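3-hydroxyadipyl-CoA dehydrogenase (Escherichia coli, PDB 3MOG) catalyses the NAD(+)-dependent oxidation of (3S)-3-hydroxyadipyl-CoA to 3-oxoadipyl-CoA in the degradation of phenylacetate. Local coordinates at residues I123-A127 / V156-T161; W203-E207 / S262-L268; E256-L260 / E455-P459; S303-V307 / E316-V320; G437-L442 / R466-S471. One frame throughout, in Å; residues are numbered along the deposited sequence.

Contact 1: I123-A127 / V156-T161; sequences ISITA and VSGLAT
T126 and L159 are joined by one hydrogen bond and an apolar contact. The backbone N of L159 donates to T126 OG1 at 3.1 Å, and the N-H...O angle of 164° makes this a nearly straight bond. The threonine divides its two branches between different tasks: OG1 lies opposite its own carbonyl carbon (chi1 -49°) and takes the bond, while CG2 reaches L159 CB at 3.7 Å. The tightest packing is at I125 and G158. There I125 is pressed against the bare backbone of G158, its CG2 3.7 Å from G158 N, and its other branch crosses the side chain of V156, with CG1 3.9 Å from V156 CG1. The G158 N-H, packed against I125 CG2, is satisfied by T161 OG1 at 2.8 Å. The T161 N to G158 O bond closes the same tight turn, and T161 OG1 is anchored further by V138 O. By contrast, the L159 end is looser and partly exposed; L159 and A160 pack there on R273 of the second subunit. At the start of the helix S124 is the N-cap, but its OG is held by A127 N only through a weak bond of 3.4 Å. The contact lies in the NAD-binding domain and sets the first turn of helix 125-128 against the chain leaving strand 152-157. Strand 138-143 pairs with that strand through G140 and V156, helix 96-109 packs on I123 and A127, and helix 163-175 touches S157 and T161.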
# COMPACT_ATOMS: atom_id res chain seq x y z
N ILE C 123 7.59 -14.25 15.27
CA ILE C 123 8.18 -13.18 16.05
C ILE C 123 9.63 -12.95 15.66
O ILE C 123 10.36 -13.91 15.41
CB ILE C 123 8.05 -13.47 17.57
CG1 ILE C 123 6.58 -13.68 17.97
CG2 ILE C 123 8.66 -12.36 18.40
CD1 ILE C 123 5.64 -12.49 17.67
N SER C 124 10.03 -11.68 15.62
CA SER C 124 11.41 -11.30 15.39
C SER C 124 12.32 -11.79 16.49
O SER C 124 12.02 -11.64 17.68
CB SER C 124 11.52 -9.77 15.29
OG SER C 124 12.88 -9.38 15.15
N ILE C 125 13.45 -12.36 16.09
CA ILE C 125 14.49 -12.80 17.01
C ILE C 125 15.09 -11.58 17.69
O ILE C 125 15.29 -11.56 18.90
CB ILE C 125 15.61 -13.60 16.29
CG1 ILE C 125 15.05 -14.80 15.51
CG2 ILE C 125 16.69 -14.04 17.27
CD1 ILE C 125 14.11 -15.72 16.28
N THR C 126 15.35 -10.56 16.87
CA THR C 126 15.90 -9.28 17.31
C THR C 126 15.08 -8.65 18.44
O THR C 126 15.66 -8.16 19.41
CB THR C 126 16.01 -8.31 16.11
OG1 THR C 126 16.67 -9.00 15.04
CG2 THR C 126 16.82 -7.08 16.47
N ALA C 127 13.75 -8.70 18.33
CA ALA C 127 12.86 -8.16 19.35
C ALA C 127 12.82 -9.03 20.61
O ALA C 127 12.65 -8.51 21.71
CB ALA C 127 11.46 -7.95 18.80
N VAL C 156 17.84 -19.26 12.69
CA VAL C 156 17.55 -17.87 12.39
C VAL C 156 18.39 -16.90 13.19
O VAL C 156 18.35 -16.91 14.42
CB VAL C 156 16.06 -17.55 12.63
CG1 VAL C 156 15.70 -16.24 11.98
CG2 VAL C 156 15.21 -18.66 12.09
N SER C 157 19.17 -16.08 12.49
CA SER C 157 19.97 -15.04 13.15
C SER C 157 19.15 -13.77 13.36
O SER C 157 18.55 -13.22 12.43
CB SER C 157 21.23 -14.71 12.37
OG SER C 157 22.10 -15.83 12.26
N GLY C 158 19.14 -13.31 14.61
CA GLY C 158 18.74 -11.94 14.90
C GLY C 158 19.93 -11.05 14.62
O GLY C 158 21.03 -11.54 14.30
N LEU C 159 19.71 -9.75 14.78
CA LEU C 159 20.77 -8.75 14.58
C LEU C 159 22.05 -9.07 15.34
O LEU C 159 23.14 -9.01 14.77
CB LEU C 159 20.24 -7.37 15.00
CG LEU C 159 21.11 -6.13 14.85
CD1 LEU C 159 21.28 -5.79 13.37
CD2 LEU C 159 20.46 -4.99 15.63
N ALA C 160 21.90 -9.44 16.62
CA ALA C 160 23.01 -9.68 17.54
C ALA C 160 23.61 -11.08 17.48
O ALA C 160 24.71 -11.29 17.99
CB ALA C 160 22.58 -9.35 18.97
N THR C 161 22.89 -12.02 16.87
CA THR C 161 23.26 -13.45 16.89
C THR C 161 24.67 -13.71 16.37
O THR C 161 24.96 -13.43 15.20
CB THR C 161 22.28 -14.31 16.05
OG1 THR C 161 20.94 -14.15 16.54
CG2 THR C 161 22.65 -15.80 16.10

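Contact 2: W203-E207 / S262-L268; sequences WRALE and SLVQQEL
The indole of W203 lies against the first turns of helix 263-270, with Q265 over one of its faces. W203 CG is turned opposite its own carbonyl carbon (chi1 -64°), which presents the six-membered ring to Q265 CB, 4.0 Å from the ring centroid and 15° off the normal, a CH-pi contact. Beyond CB the extended glutamine chain crosses the indole at about a right angle, bringing CG to 3.6 Å from W203 CZ2; its amide nitrogen is hydrogen-bonded to the side-chain oxygens of N242 and Q239. The far end of the indole, W203 CH2, meets L268 CD1 at 3.9 Å, and V264 CG1 approaches the ring obliquely beside CE3. V264 serves both partners from one side chain, since its other branch, CG2, packs 3.8 Å from E207 CB. E207 is extended, CG opposite the backbone N (chi1 -167°), and slides past V264 in the contrary direction. OE2 of its carboxylate touches L263 CD1, but the polar link to the helix start runs through two waters: OE1 accepts from water 1 at 2.9 Å and from water 2 at 2.8 Å. Water 1 in turn accepts from L263 N, and water 2 pairs with S262 OG. S262 is the N-cap of the helix, its OG accepting from V264 N at 3.2 Å. A carboxylate placed here would be favoured by the positive end of the helix dipole. The two segments run at right angles, with axes 9.9 Å apart, a crossing between helices 196-207 and 263-270 in the helical C-terminal domain of the 3-hydroxyacyl-CoA dehydrogenase family.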
# COMPACT_ATOMS: atom_id res chain seq x y z
N TRP C 203 -6.08 -18.40 -4.97
CA TRP C 203 -7.18 -17.51 -4.56
C TRP C 203 -7.59 -16.50 -5.64
O TRP C 203 -8.79 -16.25 -5.83
CB TRP C 203 -6.84 -16.77 -3.27
CG TRP C 203 -6.66 -17.69 -2.08
CD1 TRP C 203 -5.53 -17.85 -1.33
CD2 TRP C 203 -7.65 -18.55 -1.50
NE1 TRP C 203 -5.75 -18.76 -0.32
CE2 TRP C 203 -7.04 -19.21 -0.41
CE3 TRP C 203 -9.00 -18.82 -1.80
CZ2 TRP C 203 -7.73 -20.14 0.39
CZ3 TRP C 203 -9.68 -19.75 -1.00
CH2 TRP C 203 -9.04 -20.38 0.08
N ARG C 204 -6.61 -15.95 -6.36
CA ARG C 204 -6.90 -15.03 -7.45
C ARG C 204 -7.63 -15.72 -8.60
O ARG C 204 -8.59 -15.17 -9.15
CB ARG C 204 -5.64 -14.36 -7.95
CG ARG C 204 -5.32 -13.09 -7.20
CD ARG C 204 -4.12 -12.45 -7.80
NE ARG C 204 -4.42 -11.75 -9.04
CZ ARG C 204 -4.17 -10.46 -9.22
NH1 ARG C 204 -3.64 -9.74 -8.23
NH2 ARG C 204 -4.44 -9.88 -10.39
N ALA C 205 -7.17 -16.93 -8.94
CA ALA C 205 -7.81 -17.75 -9.97
C ALA C 205 -9.25 -18.07 -9.54
O ALA C 205 -10.18 -17.87 -10.31
CB ALA C 205 -6.99 -19.03 -10.21
N LEU C 206 -9.40 -18.50 -8.29
CA LEU C 206 -10.71 -18.77 -7.68
C LEU C 206 -11.66 -17.57 -7.68
O LEU C 206 -12.84 -17.73 -8.00
CB LEU C 206 -10.52 -19.28 -6.26
CG LEU C 206 -11.61 -20.14 -5.63
CD1 LEU C 206 -12.29 -21.04 -6.66
CD2 LEU C 206 -10.96 -20.97 -4.55
N GLU C 207 -11.15 -16.37 -7.36
CA GLU C 207 -11.98 -15.16 -7.30
C GLU C 207 -12.45 -14.76 -8.68
O GLU C 207 -13.50 -14.13 -8.82
CB GLU C 207 -11.21 -14.00 -6.64
CG GLU C 207 -12.06 -12.78 -6.23
CD GLU C 207 -11.33 -11.77 -5.34
OE1 GLU C 207 -10.10 -11.90 -5.16
OE2 GLU C 207 -11.98 -10.85 -4.81
N SER C 262 -6.57 -12.51 0.46
CA SER C 262 -7.75 -12.70 -0.40
C SER C 262 -9.07 -12.45 0.36
O SER C 262 -9.22 -12.93 1.48
CB SER C 262 -7.77 -14.14 -0.92
OG SER C 262 -8.84 -14.36 -1.82
N LEU C 263 -10.01 -11.73 -0.26
CA LEU C 263 -11.37 -11.61 0.32
C LEU C 263 -12.10 -12.96 0.31
O LEU C 263 -13.00 -13.19 1.11
CB LEU C 263 -12.23 -10.58 -0.40
CG LEU C 263 -11.84 -9.10 -0.38
CD1 LEU C 263 -12.48 -8.47 -1.60
CD2 LEU C 263 -12.23 -8.36 0.91
N VAL C 264 -11.70 -13.85 -0.60
CA VAL C 264 -12.27 -15.19 -0.68
C VAL C 264 -11.82 -16.03 0.51
O VAL C 264 -12.63 -16.75 1.10
CB VAL C 264 -11.91 -15.91 -2.01
CG1 VAL C 264 -12.60 -17.28 -2.10
CG2 VAL C 264 -12.30 -15.05 -3.19
N GLN C 265 -10.55 -15.91 0.88
CA GLN C 265 -10.05 -16.61 2.06
C GLN C 265 -10.59 -16.01 3.35
O GLN C 265 -11.04 -16.74 4.23
CB GLN C 265 -8.52 -16.69 2.10
CG GLN C 265 -8.03 -17.74 3.10
CD GLN C 265 -6.52 -17.90 3.14
OE1 GLN C 265 -5.77 -16.96 2.86
NE2 GLN C 265 -6.05 -19.08 3.55
N GLN C 266 -10.54 -14.68 3.45
CA GLN C 266 -11.06 -13.95 4.60
C GLN C 266 -12.50 -14.38 4.89
O GLN C 266 -12.82 -14.68 6.03
CB GLN C 266 -11.03 -12.42 4.38
CG GLN C 266 -11.41 -11.64 5.65
CD GLN C 266 -11.28 -10.14 5.54
OE1 GLN C 266 -10.52 -9.53 6.28
NE2 GLN C 266 -12.05 -9.53 4.64
N GLU C 267 -13.33 -14.39 3.85
CA GLU C 267 -14.73 -14.82 3.96
C GLU C 267 -14.88 -16.21 4.57
O GLU C 267 -15.77 -16.42 5.40
CB GLU C 267 -15.42 -14.77 2.60
CG GLU C 267 -16.93 -14.81 2.67
CD GLU C 267 -17.57 -13.44 2.82
OE1 GLU C 267 -16.97 -12.53 3.45
OE2 GLU C 267 -18.69 -13.28 2.29
N LEU C 268 -14.01 -17.14 4.17
CA LEU C 268 -14.03 -18.50 4.70
C LEU C 268 -13.66 -18.57 6.19
O LEU C 268 -14.21 -19.38 6.94
CB LEU C 268 -13.14 -19.45 3.89
CG LEU C 268 -13.50 -19.82 2.43
CD1 LEU C 268 -12.47 -20.83 1.92
CD2 LEU C 268 -14.91 -20.39 2.28
O HOH W 1 -9.60 -10.37 -2.76
O HOH W 2 -7.91 -13.35 -4.27

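Contact 3: E256-L260 / E455-P459; sequences ERRFL and ERYRP
R456 reaches across to the backbone of the 256-260 loop, where its NH1 gives a weak hydrogen bond to R257 O, 3.3 Å long with an angle of 153°. The acceptor lies near the guanidinium plane, at its edge. The same nitrogen donates to water 3 at 2.8 Å, and this water passes two bonds on, to R258 O and to L260 O, so the arginine is linked to three carbonyls of the loop, one directly and two through the water. It gets there by a straight chain, CG opposite the backbone N (chi1 177°) and extended to NE. Its other terminal nitrogen is fixed by E201 and S200 of helix 196-207.

The two loops occupy equivalent places in the two C-terminal-type domains of the chain, each joining a long helix to the next. Each contains a short 3-10 segment, and R258 CA comes within 4.5 Å of R456 CA, consistent with a pseudo-symmetric pairing of duplicated domains. Each of these arginines also lies over the ring of the residue that follows it, R258 CG against F259 and R456 CG against Y457.

Alongside, the guanidinium of R258 has F259 CE1 4.0 Å above one face. Over the opposite face lies R458 NH2, 3.3 Å from R258 NE, a close approach that is doubtful because R458 has two conformers. Carboxylates hold R258: E256 OE1 binds R258 NH2 at 3.0 Å, and E400 and D403 of helix 390-406 bind R258 as well. At the subunit interface E256 forms a salt bridge with R257 of the second subunit, while R257 donates to W254 O of the third.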
# COMPACT_ATOMS: atom_id res chain seq x y z
N GLU C 256 2.99 -4.82 1.29
CA GLU C 256 3.46 -5.23 -0.04
C GLU C 256 2.42 -6.07 -0.79
O GLU C 256 1.96 -7.08 -0.28
CB GLU C 256 4.72 -6.10 0.10
CG GLU C 256 6.02 -5.34 0.28
CD GLU C 256 6.47 -4.55 -0.95
OE1 GLU C 256 6.15 -4.97 -2.09
OE2 GLU C 256 7.15 -3.52 -0.76
N ARG C 257 2.11 -5.66 -2.02
CA ARG C 257 0.96 -6.20 -2.74
C ARG C 257 1.21 -7.59 -3.29
O ARG C 257 0.26 -8.29 -3.62
CB ARG C 257 0.50 -5.28 -3.88
CG ARG C 257 0.59 -3.77 -3.66
CD ARG C 257 -0.36 -3.25 -2.60
NE ARG C 257 -1.77 -3.52 -2.88
CZ ARG C 257 -2.75 -3.26 -2.01
NH1 ARG C 257 -2.45 -2.73 -0.83
NH2 ARG C 257 -4.01 -3.53 -2.30
N ARG C 258 2.47 -8.01 -3.38
CA ARG C 258 2.74 -9.43 -3.68
C ARG C 258 2.39 -10.37 -2.51
O ARG C 258 2.35 -11.60 -2.67
CB ARG C 258 4.16 -9.65 -4.24
CG ARG C 258 5.30 -9.44 -3.28
CD ARG C 258 6.60 -9.25 -4.06
NE ARG C 258 7.77 -9.52 -3.24
CZ ARG C 258 8.35 -8.62 -2.43
NH1 ARG C 258 9.41 -8.98 -1.72
NH2 ARG C 258 7.87 -7.39 -2.32
N PHE C 259 2.11 -9.80 -1.35
CA PHE C 259 1.64 -10.58 -0.21
C PHE C 259 0.17 -10.27 0.18
O PHE C 259 -0.27 -10.62 1.26
CB PHE C 259 2.58 -10.42 1.00
CG PHE C 259 3.99 -10.89 0.75
CD1 PHE C 259 5.06 -10.00 0.87
CD2 PHE C 259 4.25 -12.21 0.38
CE1 PHE C 259 6.37 -10.42 0.63
CE2 PHE C 259 5.56 -12.64 0.14
CZ PHE C 259 6.62 -11.75 0.27
N LEU C 260 -0.57 -9.61 -0.71
CA LEU C 260 -1.98 -9.29 -0.51
C LEU C 260 -2.83 -10.49 -0.06
O LEU C 260 -2.74 -11.58 -0.64
CB LEU C 260 -2.57 -8.70 -1.80
CG LEU C 260 -3.87 -7.89 -1.72
CD1 LEU C 260 -3.68 -6.66 -0.85
CD2 LEU C 260 -4.33 -7.50 -3.12
N GLU C 455 2.08 -3.88 -9.61
CA GLU C 455 3.40 -4.01 -9.01
C GLU C 455 3.63 -5.44 -8.51
O GLU C 455 4.74 -5.91 -8.46
CB GLU C 455 3.51 -3.00 -7.87
CG GLU C 455 4.68 -3.15 -6.96
CD GLU C 455 5.18 -1.85 -6.39
OE1 GLU C 455 6.18 -1.90 -5.65
OE2 GLU C 455 4.59 -0.79 -6.69
N ARG C 456 2.56 -6.15 -8.17
CA ARG C 456 2.61 -7.54 -7.77
C ARG C 456 3.36 -8.46 -8.78
O ARG C 456 4.07 -9.38 -8.38
CB ARG C 456 1.16 -8.01 -7.59
CG ARG C 456 1.01 -9.46 -7.23
CD ARG C 456 -0.44 -9.86 -7.15
NE ARG C 456 -0.53 -11.31 -7.06
CZ ARG C 456 -0.39 -12.01 -5.94
NH1 ARG C 456 -0.16 -11.40 -4.79
NH2 ARG C 456 -0.48 -13.33 -5.98
N TYR C 457 3.20 -8.20 -10.07
CA TYR C 457 3.80 -9.05 -11.09
C TYR C 457 5.16 -8.53 -11.60
O TYR C 457 5.67 -9.06 -12.59
CB TYR C 457 2.79 -9.37 -12.22
CG TYR C 457 1.65 -10.16 -11.67
CD1 TYR C 457 1.80 -11.50 -11.34
CD2 TYR C 457 0.42 -9.54 -11.41
CE1 TYR C 457 0.76 -12.22 -10.78
CE2 TYR C 457 -0.63 -10.26 -10.86
CZ TYR C 457 -0.46 -11.58 -10.54
OH TYR C 457 -1.50 -12.29 -9.98
N ARG C 458 5.74 -7.54 -10.92
CA ARG C 458 7.07 -7.05 -11.27
C ARG C 458 8.12 -8.18 -11.21
O ARG C 458 8.19 -8.92 -10.22
CB ARG C 458 7.49 -5.84 -10.42
CG ARG C 458 7.81 -6.11 -8.92
CD ARG C 458 9.29 -6.36 -8.67
NE ARG C 458 9.56 -6.75 -7.28
CZ ARG C 458 9.45 -7.99 -6.83
NH1 ARG C 458 9.07 -8.95 -7.65
NH2 ARG C 458 9.71 -8.27 -5.56
N PRO C 459 8.91 -8.33 -12.29
CA PRO C 459 10.11 -9.16 -12.23
C PRO C 459 11.09 -8.50 -11.26
O PRO C 459 11.27 -7.27 -11.31
CB PRO C 459 10.69 -9.03 -13.63
CG PRO C 459 9.55 -8.60 -14.48
CD PRO C 459 8.70 -7.75 -13.63
O HOH W 3 -0.39 -12.38 -2.21

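Contact 4: S303-V307 / E316-V320; sequences SPMKV and EIDDV
D318 binds the loop 303-307 with both its side chain and its backbone. D318 OD1 accepts from two successive amides, M305 N at 3.0 Å and K306 N at 3.0 Å, each on the syn side; the M305 donor stands 17° out of the carboxylate plane. OD2 takes a weak bond from M305 N at 3.3 Å, and its principal partner is K367 NZ of helix 362-373, a salt bridge. CG lies opposite the carbonyl carbon (chi1 -68°), and this brings OD1 to the two N-H groups. In return D318 N donates to K306 O, a nearly straight bond of 3.0 Å (172°). This exchange lies where strand 307-309 begins along the edge of the reduced Rossmann-type sheet: V307 and I317 form an antiparallel non-hydrogen-bonded pair. Residues 317-320 make the type II' turn of the hairpin leading to strand 320-324, and I317 N and O are paired with V320 O and N. K306 O and E316 O also receive CA-H...O contacts from I317 and V307. On the apolar flank P304 lies beside I317, CB to CG2 3.5 Å, with Y370 touching the proline from helix 362-373.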
# COMPACT_ATOMS: atom_id res chain seq x y z
N SER C 303 -8.66 -36.09 -36.46
CA SER C 303 -7.21 -36.01 -36.57
C SER C 303 -6.74 -34.91 -37.53
O SER C 303 -7.32 -34.74 -38.60
CB SER C 303 -6.64 -37.35 -37.02
OG SER C 303 -5.29 -37.22 -37.41
N PRO C 304 -5.71 -34.15 -37.13
CA PRO C 304 -5.06 -33.15 -37.97
C PRO C 304 -4.37 -33.73 -39.21
O PRO C 304 -3.93 -34.88 -39.19
CB PRO C 304 -3.99 -32.55 -37.04
CG PRO C 304 -3.87 -33.52 -35.90
CD PRO C 304 -5.22 -34.09 -35.74
N MET C 305 -4.26 -32.93 -40.26
CA MET C 305 -3.57 -33.36 -41.47
C MET C 305 -2.06 -33.12 -41.37
O MET C 305 -1.27 -33.93 -41.89
CB MET C 305 -4.14 -32.69 -42.72
CG MET C 305 -5.52 -33.22 -43.15
SD MET C 305 -5.59 -35.01 -43.43
CE MET C 305 -4.40 -35.23 -44.76
N LYS C 306 -1.67 -32.03 -40.71
CA LYS C 306 -0.25 -31.64 -40.60
C LYS C 306 0.09 -31.05 -39.23
O LYS C 306 -0.48 -30.03 -38.82
CB LYS C 306 0.10 -30.66 -41.72
CG LYS C 306 1.59 -30.39 -41.90
CD LYS C 306 1.79 -29.26 -42.90
CE LYS C 306 3.21 -28.72 -42.88
NZ LYS C 306 3.32 -27.47 -43.68
N VAL C 307 1.01 -31.71 -38.53
CA VAL C 307 1.49 -31.27 -37.22
C VAL C 307 2.97 -30.90 -37.29
O VAL C 307 3.80 -31.73 -37.66
CB VAL C 307 1.27 -32.35 -36.14
CG1 VAL C 307 1.85 -31.90 -34.81
CG2 VAL C 307 -0.20 -32.68 -35.98
N GLU C 316 2.15 -25.96 -34.63
CA GLU C 316 1.11 -25.65 -35.60
C GLU C 316 0.38 -26.90 -36.11
O GLU C 316 0.99 -27.82 -36.66
CB GLU C 316 1.59 -24.65 -36.67
CG GLU C 316 1.70 -25.08 -38.11
CD GLU C 316 1.94 -23.89 -39.02
OE1 GLU C 316 1.10 -23.64 -39.91
OE2 GLU C 316 2.96 -23.18 -38.82
N ILE C 317 -0.92 -26.94 -35.83
CA ILE C 317 -1.78 -28.09 -36.09
C ILE C 317 -2.81 -27.60 -37.11
O ILE C 317 -3.73 -26.87 -36.74
CB ILE C 317 -2.45 -28.56 -34.78
CG1 ILE C 317 -1.39 -28.84 -33.71
CG2 ILE C 317 -3.27 -29.79 -35.01
CD1 ILE C 317 -1.94 -28.98 -32.31
N ASP C 318 -2.63 -28.01 -38.37
CA ASP C 318 -3.33 -27.44 -39.53
C ASP C 318 -3.22 -25.91 -39.55
O ASP C 318 -2.17 -25.38 -39.90
CB ASP C 318 -4.78 -27.96 -39.64
CG ASP C 318 -4.85 -29.45 -40.00
OD1 ASP C 318 -3.90 -29.97 -40.62
OD2 ASP C 318 -5.86 -30.10 -39.67
N ASP C 319 -4.29 -25.21 -39.16
CA ASP C 319 -4.24 -23.74 -39.04
C ASP C 319 -4.20 -23.24 -37.57
O ASP C 319 -4.00 -22.05 -37.33
CB ASP C 319 -5.40 -23.09 -39.80
CG ASP C 319 -6.76 -23.60 -39.35
OD1 ASP C 319 -6.85 -24.75 -38.87
OD2 ASP C 319 -7.75 -22.85 -39.50
N VAL C 320 -4.39 -24.16 -36.62
CA VAL C 320 -4.38 -23.85 -35.19
C VAL C 320 -2.96 -23.74 -34.65
O VAL C 320 -2.16 -24.66 -34.80
CB VAL C 320 -5.06 -24.96 -34.36
CG1 VAL C 320 -5.36 -24.47 -32.94
CG2 VAL C 320 -6.31 -25.44 -35.05

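Contact 5: G437-L442 / R466-S471; sequences GWQRIL and RALLES
The indole of W438 carries the aliphatic part of R466 on one face. R466 CB sits 4.0 Å from the centroid of the five-membered ring, 14° off its normal, and CD follows over the same face toward the rim. The arginine runs beside the ring in the same direction, then its guanidinium turns 75° from the indole, so that W438 CZ2 lies at the guanidinium edge, 3.5 Å from R466 NH1; this nitrogen is held by a salt bridge to E412. Here helices 438-452 and 461-473 of the second C-terminal-type domain pack in an inclined antiparallel sense, their axes 8.5 Å apart in these segments. Helix 390-406 adds I398 and L402 against the tryptophan.

E470 places its carboxylate at the N-terminal end of helix 438-452. An extended chain with CG opposite the backbone N (chi1 -163°) carries it across. OE2 accepts from W438 N at 2.9 Å on the syn side. OE1 is gripped twice, by Q439 N at 3.1 Å from above the carboxylate plane and by Q439 NE2 at 3.0 Å on its anti lone pair, with OE1 in the plane of the Q439 amide. Water 4 gives OE1 a further bond and accepts from R440 N, so three successive helix amides are answered directly or through water. This gathering of N-H groups, together with the helix dipole, would favour the ionised acid. A467 CB packs 3.6 Å from L442 CD2, and Q439 OE1 lies 3.4 Å from S471 CB.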
# COMPACT_ATOMS: atom_id res chain seq x y z
N GLY C 437 14.38 -21.75 -17.49
CA GLY C 437 14.94 -20.69 -18.28
C GLY C 437 14.57 -19.34 -17.70
O GLY C 437 13.38 -19.01 -17.60
N TRP C 438 15.58 -18.56 -17.33
CA TRP C 438 15.39 -17.22 -16.78
C TRP C 438 14.70 -16.20 -17.70
O TRP C 438 13.87 -15.41 -17.24
CB TRP C 438 16.71 -16.66 -16.25
CG TRP C 438 17.34 -17.54 -15.20
CD1 TRP C 438 18.51 -18.26 -15.31
CD2 TRP C 438 16.84 -17.81 -13.88
NE1 TRP C 438 18.75 -18.95 -14.15
CE2 TRP C 438 17.76 -18.69 -13.25
CE3 TRP C 438 15.71 -17.40 -13.16
CZ2 TRP C 438 17.59 -19.15 -11.94
CZ3 TRP C 438 15.54 -17.86 -11.86
CH2 TRP C 438 16.47 -18.73 -11.27
N GLN C 439 15.01 -16.25 -18.99
CA GLN C 439 14.40 -15.34 -19.95
C GLN C 439 12.93 -15.67 -20.14
O GLN C 439 12.11 -14.78 -20.34
CB GLN C 439 15.11 -15.40 -21.30
CG GLN C 439 16.46 -14.76 -21.30
CD GLN C 439 17.25 -15.13 -22.53
OE1 GLN C 439 17.31 -14.36 -23.48
NE2 GLN C 439 17.81 -16.33 -22.53
N ARG C 440 12.63 -16.96 -20.06
CA ARG C 440 11.27 -17.45 -20.17
C ARG C 440 10.40 -17.01 -18.99
O ARG C 440 9.25 -16.60 -19.18
CB ARG C 440 11.27 -18.98 -20.28
CG ARG C 440 9.90 -19.56 -20.58
CD ARG C 440 9.97 -21.04 -20.88
NE ARG C 440 8.62 -21.53 -21.14
CZ ARG C 440 8.34 -22.76 -21.54
NH1 ARG C 440 7.07 -23.10 -21.72
NH2 ARG C 440 9.31 -23.67 -21.73
N ILE C 441 10.93 -17.12 -17.78
CA ILE C 441 10.23 -16.66 -16.57
C ILE C 441 10.06 -15.15 -16.62
O ILE C 441 8.97 -14.63 -16.35
CB ILE C 441 10.96 -17.08 -15.26
CG1 ILE C 441 11.03 -18.61 -15.16
CG2 ILE C 441 10.28 -16.47 -14.02
CD1 ILE C 441 9.70 -19.31 -15.31
N LEU C 442 11.13 -14.45 -17.01
CA LEU C 442 11.09 -13.00 -17.17
C LEU C 442 10.01 -12.52 -18.13
O LEU C 442 9.24 -11.63 -17.79
CB LEU C 442 12.46 -12.45 -17.62
CG LEU C 442 12.51 -10.98 -17.94
CD1 LEU C 442 12.46 -10.14 -16.65
CD2 LEU C 442 13.73 -10.64 -18.78
N ARG C 466 19.57 -12.20 -14.02
CA ARG C 466 19.82 -13.58 -14.45
C ARG C 466 19.39 -13.88 -15.88
O ARG C 466 20.00 -14.73 -16.55
CB ARG C 466 19.25 -14.60 -13.46
CG ARG C 466 20.09 -14.69 -12.20
CD ARG C 466 19.83 -15.97 -11.46
NE ARG C 466 20.69 -16.06 -10.30
CZ ARG C 466 20.67 -17.02 -9.39
NH1 ARG C 466 19.80 -18.02 -9.46
NH2 ARG C 466 21.52 -16.97 -8.37
N ALA C 467 18.36 -13.17 -16.36
CA ALA C 467 17.92 -13.29 -17.74
C ALA C 467 18.99 -12.75 -18.68
O ALA C 467 19.29 -13.37 -19.70
CB ALA C 467 16.62 -12.56 -17.96
N LEU C 468 19.55 -11.60 -18.32
CA LEU C 468 20.67 -11.00 -19.05
C LEU C 468 21.90 -11.89 -19.14
O LEU C 468 22.54 -11.93 -20.18
CB LEU C 468 21.04 -9.63 -18.48
CG LEU C 468 20.18 -8.48 -19.00
CD1 LEU C 468 20.24 -7.27 -18.09
CD2 LEU C 468 20.58 -8.10 -20.43
N LEU C 469 22.23 -12.59 -18.05
CA LEU C 469 23.39 -13.50 -18.05
C LEU C 469 23.13 -14.70 -18.95
O LEU C 469 24.01 -15.11 -19.71
CB LEU C 469 23.77 -13.94 -16.62
CG LEU C 469 24.40 -12.88 -15.69
CD1 LEU C 469 24.16 -13.21 -14.21
CD2 LEU C 469 25.90 -12.71 -15.98
N GLU C 470 21.90 -15.22 -18.89
CA GLU C 470 21.47 -16.35 -19.70
C GLU C 470 21.48 -16.06 -21.21
O GLU C 470 21.78 -16.94 -22.01
CB GLU C 470 20.09 -16.82 -19.27
CG GLU C 470 19.70 -18.21 -19.76
CD GLU C 470 18.26 -18.54 -19.44
OE1 GLU C 470 17.36 -17.93 -20.08
OE2 GLU C 470 18.04 -19.40 -18.56
N SER C 471 21.16 -14.82 -21.59
CA SER C 471 21.29 -14.41 -22.99
C SER C 471 22.76 -14.25 -23.41
O SER C 471 23.08 -14.39 -24.59
CB SER C 471 20.47 -13.14 -23.29
OG SER C 471 21.03 -12.00 -22.66
O HOH W 4 14.84 -18.75 -20.98

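Overall arrangement
Contact 1 is the buried one, in the NAD-binding domain, whereas contact 4 is a surface contact on the other side of the chain's centre, their centres 60 Å apart. The first relies on apolar packing and one backbone-to-side-chain bond, the second on a carboxylate serving backbone amides. Contacts 2 and 5, partly buried between helices, each pair a tryptophan face with a polar chain and set a glutamate at a helix start, through water in contact 2, mainly directly in contact 5. Contact 3, the most highly charged, touches both: its 256-260 loop leads into helix 263-270 of contact 2, and 455-459 lies between helices 438-452 and 461-473 of contact 5. All but contact 4 meet other subunits.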